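PDB 7CUY: Low molecular weight phosphotyrosine protein phosphatase 1 from Drosophila melanogaster, which catalyses the hydrolytic removal of phosphate from tyrosine-phosphorylated proteins and probably also acts on low-molecular-weight aryl and acyl phosphates. Local coordinates for residues A[13-18]-A[85-90]; A[40-45]-A[92-97]. All blocks are in the same frame, centred on the assembly; numbering follows the deposited sequence.

Interaction 1. Residues A[13-18]-A[85-90]; sequences ICRSPI and FGMDED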
# COMPACT_ATOMS: atom_id res chain seq x y z
N ILE A 13 5.25 -2.69 -7.84
CA ILE A 13 4.89 -3.89 -8.58
C ILE A 13 4.63 -5.09 -7.68
O ILE A 13 4.02 -6.07 -8.15
CB ILE A 13 5.96 -4.24 -9.64
CG1 ILE A 13 7.35 -4.39 -8.99
CG2 ILE A 13 6.01 -3.19 -10.71
CD1 ILE A 13 8.37 -5.06 -9.94
N CYS A 14 5.06 -5.07 -6.42
CA CYS A 14 4.87 -6.19 -5.49
C CYS A 14 3.96 -5.83 -4.33
O CYS A 14 2.87 -6.39 -4.19
CB CYS A 14 6.21 -6.67 -4.93
SG CYS A 14 7.43 -7.28 -6.12
N ARG A 15 4.39 -4.92 -3.46
CA ARG A 15 3.72 -4.74 -2.18
C ARG A 15 2.52 -3.79 -2.26
O ARG A 15 1.40 -4.17 -1.93
CB ARG A 15 4.72 -4.25 -1.12
CG ARG A 15 5.66 -5.34 -0.67
CD ARG A 15 6.77 -4.77 0.19
NE ARG A 15 7.69 -3.93 -0.57
CZ ARG A 15 8.68 -3.23 -0.03
NH1 ARG A 15 8.87 -3.24 1.29
NH2 ARG A 15 9.47 -2.50 -0.82
N SER A 16 2.74 -2.55 -2.69
CA SER A 16 1.65 -1.58 -2.61
C SER A 16 0.45 -1.87 -3.52
O SER A 16 -0.66 -1.43 -3.20
CB SER A 16 2.17 -0.15 -2.87
OG SER A 16 2.94 -0.05 -4.06
N PRO A 17 0.59 -2.56 -4.66
CA PRO A 17 -0.63 -2.92 -5.41
C PRO A 17 -1.49 -3.90 -4.65
O PRO A 17 -2.72 -3.81 -4.73
CB PRO A 17 -0.09 -3.53 -6.72
CG PRO A 17 1.28 -3.04 -6.84
CD PRO A 17 1.80 -2.91 -5.44
N ILE A 18 -0.88 -4.83 -3.92
CA ILE A 18 -1.65 -5.70 -3.03
C ILE A 18 -2.34 -4.87 -1.96
O ILE A 18 -3.54 -4.99 -1.74
CB ILE A 18 -0.72 -6.77 -2.42
CG1 ILE A 18 -0.32 -7.82 -3.46
CG2 ILE A 18 -1.36 -7.43 -1.19
CD1 ILE A 18 0.82 -8.76 -2.97
N PHE A 85 1.04 5.73 2.96
CA PHE A 85 1.57 4.56 3.67
C PHE A 85 2.83 4.04 3.01
O PHE A 85 2.83 3.72 1.81
CB PHE A 85 0.55 3.42 3.71
CG PHE A 85 -0.60 3.62 4.66
CD1 PHE A 85 -0.46 3.33 6.01
CD2 PHE A 85 -1.82 4.07 4.21
CE1 PHE A 85 -1.53 3.49 6.89
CE2 PHE A 85 -2.89 4.24 5.08
CZ PHE A 85 -2.74 3.96 6.42
N GLY A 86 3.92 3.87 3.80
CA GLY A 86 5.04 3.07 3.36
C GLY A 86 4.90 1.64 3.84
O GLY A 86 4.11 1.33 4.72
N MET A 87 5.69 0.76 3.25
CA MET A 87 5.67 -0.65 3.64
C MET A 87 6.77 -1.02 4.64
O MET A 87 6.56 -1.93 5.46
CB MET A 87 5.79 -1.54 2.41
CG MET A 87 4.72 -1.27 1.35
SD MET A 87 3.05 -1.68 1.91
CE MET A 87 2.23 -0.12 1.73
N ASP A 88 7.93 -0.36 4.58
CA ASP A 88 9.06 -0.70 5.44
C ASP A 88 9.79 0.59 5.82
O ASP A 88 9.43 1.68 5.39
CB ASP A 88 9.98 -1.72 4.75
CG ASP A 88 10.60 -1.20 3.48
OD1 ASP A 88 10.58 0.02 3.28
OD2 ASP A 88 11.09 -2.02 2.67
N GLU A 89 10.84 0.45 6.64
CA GLU A 89 11.50 1.64 7.17
C GLU A 89 12.21 2.44 6.08
O GLU A 89 12.29 3.67 6.18
CB GLU A 89 12.49 1.24 8.27
CG GLU A 89 13.45 0.11 7.90
CD GLU A 89 12.87 -1.29 8.11
OE1 GLU A 89 12.24 -1.84 7.17
OE2 GLU A 89 13.05 -1.85 9.23
N ASP A 90 12.75 1.78 5.05
CA ASP A 90 13.33 2.49 3.90
C ASP A 90 12.29 3.35 3.19
O ASP A 90 12.56 4.50 2.83
CB ASP A 90 13.94 1.48 2.91
CG ASP A 90 15.28 0.90 3.37
OD1 ASP A 90 15.90 1.44 4.31
OD2 ASP A 90 15.72 -0.10 2.76
O HOH W 1 11.55 -1.26 0.07

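Interaction 2. Residues A[40-45]-A[92-97]; sequences AAIGGW and MSELRR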
# COMPACT_ATOMS: atom_id res chain seq x y z
N ALA A 40 1.46 4.07 -5.55
CA ALA A 40 2.51 4.57 -6.44
C ALA A 40 3.89 4.15 -5.93
O ALA A 40 4.03 3.59 -4.83
CB ALA A 40 2.43 6.10 -6.60
N ALA A 41 4.91 4.47 -6.73
CA ALA A 41 6.28 4.00 -6.55
C ALA A 41 7.21 5.13 -6.13
O ALA A 41 7.06 6.26 -6.63
CB ALA A 41 6.82 3.39 -7.84
N ILE A 42 8.14 4.83 -5.21
CA ILE A 42 9.29 5.72 -4.98
C ILE A 42 10.13 5.82 -6.25
O ILE A 42 10.35 6.91 -6.79
CB ILE A 42 10.16 5.23 -3.80
CG1 ILE A 42 9.41 5.15 -2.47
CG2 ILE A 42 11.41 6.14 -3.62
CD1 ILE A 42 8.99 6.48 -1.90
N GLY A 43 10.61 4.66 -6.76
CA GLY A 43 11.47 4.64 -7.92
C GLY A 43 10.71 4.45 -9.24
O GLY A 43 9.56 3.99 -9.27
N GLY A 44 11.39 4.77 -10.34
CA GLY A 44 10.76 4.87 -11.65
C GLY A 44 10.96 3.71 -12.60
O GLY A 44 10.46 3.78 -13.73
N TRP A 45 11.62 2.63 -12.16
CA TRP A 45 12.01 1.56 -13.08
C TRP A 45 10.82 0.98 -13.83
O TRP A 45 10.92 0.69 -15.02
CB TRP A 45 12.73 0.43 -12.34
CG TRP A 45 13.83 0.85 -11.42
CD1 TRP A 45 15.13 1.11 -11.75
CD2 TRP A 45 13.74 1.03 -9.99
NE1 TRP A 45 15.85 1.45 -10.62
CE2 TRP A 45 15.02 1.41 -9.53
CE3 TRP A 45 12.69 0.92 -9.07
CZ2 TRP A 45 15.28 1.69 -8.19
CZ3 TRP A 45 12.96 1.20 -7.73
CH2 TRP A 45 14.24 1.58 -7.31
N MET A 92 9.74 4.68 4.63
CA MET A 92 9.44 5.82 5.49
C MET A 92 10.49 6.92 5.32
O MET A 92 10.14 8.10 5.23
CB MET A 92 9.35 5.37 6.96
CG MET A 92 8.19 4.41 7.25
SD MET A 92 6.64 4.78 6.37
CE MET A 92 6.05 6.31 7.08
N SER A 93 11.77 6.55 5.27
CA SER A 93 12.83 7.53 5.05
C SER A 93 12.63 8.28 3.74
O SER A 93 12.70 9.52 3.70
CB SER A 93 14.21 6.85 5.06
OG SER A 93 14.45 6.19 6.30
N GLU A 94 12.33 7.55 2.66
CA GLU A 94 12.12 8.19 1.36
C GLU A 94 10.93 9.15 1.40
O GLU A 94 11.01 10.26 0.88
CB GLU A 94 11.92 7.12 0.29
CG GLU A 94 13.20 6.40 -0.13
CD GLU A 94 14.14 7.29 -0.97
OE1 GLU A 94 14.29 7.04 -2.20
OE2 GLU A 94 14.72 8.24 -0.42
N LEU A 95 9.81 8.73 2.01
CA LEU A 95 8.65 9.62 2.08
C LEU A 95 8.97 10.89 2.87
O LEU A 95 8.56 11.99 2.49
CB LEU A 95 7.45 8.89 2.69
CG LEU A 95 6.81 7.81 1.82
CD1 LEU A 95 5.89 6.91 2.61
CD2 LEU A 95 6.08 8.45 0.66
N ARG A 96 9.67 10.73 4.00
CA ARG A 96 10.06 11.89 4.80
C ARG A 96 10.85 12.88 3.96
O ARG A 96 10.60 14.09 4.00
CB ARG A 96 10.89 11.46 6.01
CG ARG A 96 10.10 10.99 7.23
CD ARG A 96 10.98 10.95 8.51
NE ARG A 96 12.16 10.11 8.31
CZ ARG A 96 13.36 10.59 8.03
NH1 ARG A 96 13.54 11.91 7.95
NH2 ARG A 96 14.38 9.75 7.84
N ARG A 97 11.81 12.40 3.17
CA ARG A 97 12.60 13.35 2.40
C ARG A 97 11.79 13.98 1.27
O ARG A 97 12.03 15.14 0.92
CB ARG A 97 13.88 12.70 1.86
CG ARG A 97 13.83 12.29 0.42
CD ARG A 97 15.19 11.92 -0.17
NE ARG A 97 14.99 10.83 -1.13
CZ ARG A 97 14.60 11.00 -2.39
NH1 ARG A 97 14.39 12.22 -2.86
NH2 ARG A 97 14.42 9.95 -3.19

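Interaction 1. Residues A[13-18]-A[85-90]
R15 reaches across to the turn after strand 83-86, where its NH1 donates a hydrogen bond to D88 OD2 at 2.9 Å as part of a salt bridge. The bond is close to straight, with an N-H...O angle of 168°. D88 OD2 lies at the edge of the guanidinium, nearly in its plane, yet the nitrogen comes down on the carboxylate from above its plane; the two flat groups are turned 64° against each other. Water 1 makes a second link, accepting from R15 NH2 at 2.6 Å and donating to D88 OD2 at 2.7 Å, so OD2 is held by both an arginine nitrogen and a water. M87 slides past the arginine in the opposite direction. Its CB lies 3.7 Å from R15 NH1, its CG comes over one face of the guanidinium, and this CG also meets R15 CB at 3.9 Å.

Further partners fix both ends. The bend of the arginine chain at chi3 (-69°) turns its head toward D88, while NH1 also donates to I122 O. D88 is the N-cap of helix 89-98: OD1 accepts from N91 N, leaving OD2 to face the arginine. N91 OD1 in turn accepts from M87 N, and the M87 side chain rests on C9, by similarity the nucleophile.

R15, an active-site residue by similarity, closes the C-X5-R phosphate-binding loop of this phosphatase family. A sulfonate-bearing buffer molecule sits in that loop, bridged to R15 NE and bonded to the backbone N atoms of I13 and C14. With NE turned to the anion and NH1 anchored on D88 and I122, rotation of the guanidinium is probably restricted, which is consistent with holding a substrate phosphate in a fixed orientation.

Interaction 2. Residues A[40-45]-A[92-97]
Where edge strand 35-41 of the parallel sheet runs out into a loop, I42 packs its two branches on one side of helix 89-98, against E94 and L95. The I42 and E94 side chains cross at a slant. I42 CD1 presses on the base of the glutamate, 3.7 Å from E94 CB, while the other branch, CG2, lies 3.9 Å from E94 CG and 3.3 Å from E94 OE1. That last approach is a methyl against a carboxylate oxygen, and no hydrogen bond joins the two segments. The leucine adds a looser apolar contact, I42 CD1 to L95 CD2 at 4.3 Å.

The glutamate folds over the isoleucine because its chain is bent at chi2 (-72°), and its carboxylate is then gripped from within its own helix. R97, three residues on, approaches side-on with two nitrogens, one to each oxygen: NE donates to E94 OE2 at 2.7 Å and NH2 to E94 OE1 at 3.1 Å. Both oxygens are met from somewhat outside the carboxylate plane, though both lie near the plane of the guanidinium. The pair probably offsets part of the glutamate's charge beside the isoleucine methyl.

The loop itself is held by backbone hydrogen bonds between I42 and C9 and between G43 and L10, while I42 O accepts from Q72 NE2. I42 and L95 both also touch I8 of strand 3-9, the next strand in the sheet, so helix 89-98 lies against that strand as well as the end of strand 35-41.

In the fold
The centres of interactions 1 and 2 lie about 10 Å apart, and both contacts reach the same parallel four-stranded sheet. The two meet directly: G86 CA packs on M92 SD at 3.8 Å, and L95 CD1 lies 3.8 Å from G86 N. Along the chain their segments alternate, 13-18, 40-45, 85-90, then 92-97. Helix 89-98 serves both, its N-cap residue D88 in interaction 1 and its later turns in interaction 2, while helix 15-29 leads on to strand 35-41. One helix therefore connects the surroundings of the phosphate-binding loop with the end of the edge strand; interaction 2 lies farther from the centre of the chain, the I42 side chain about 7 Å from that of C9.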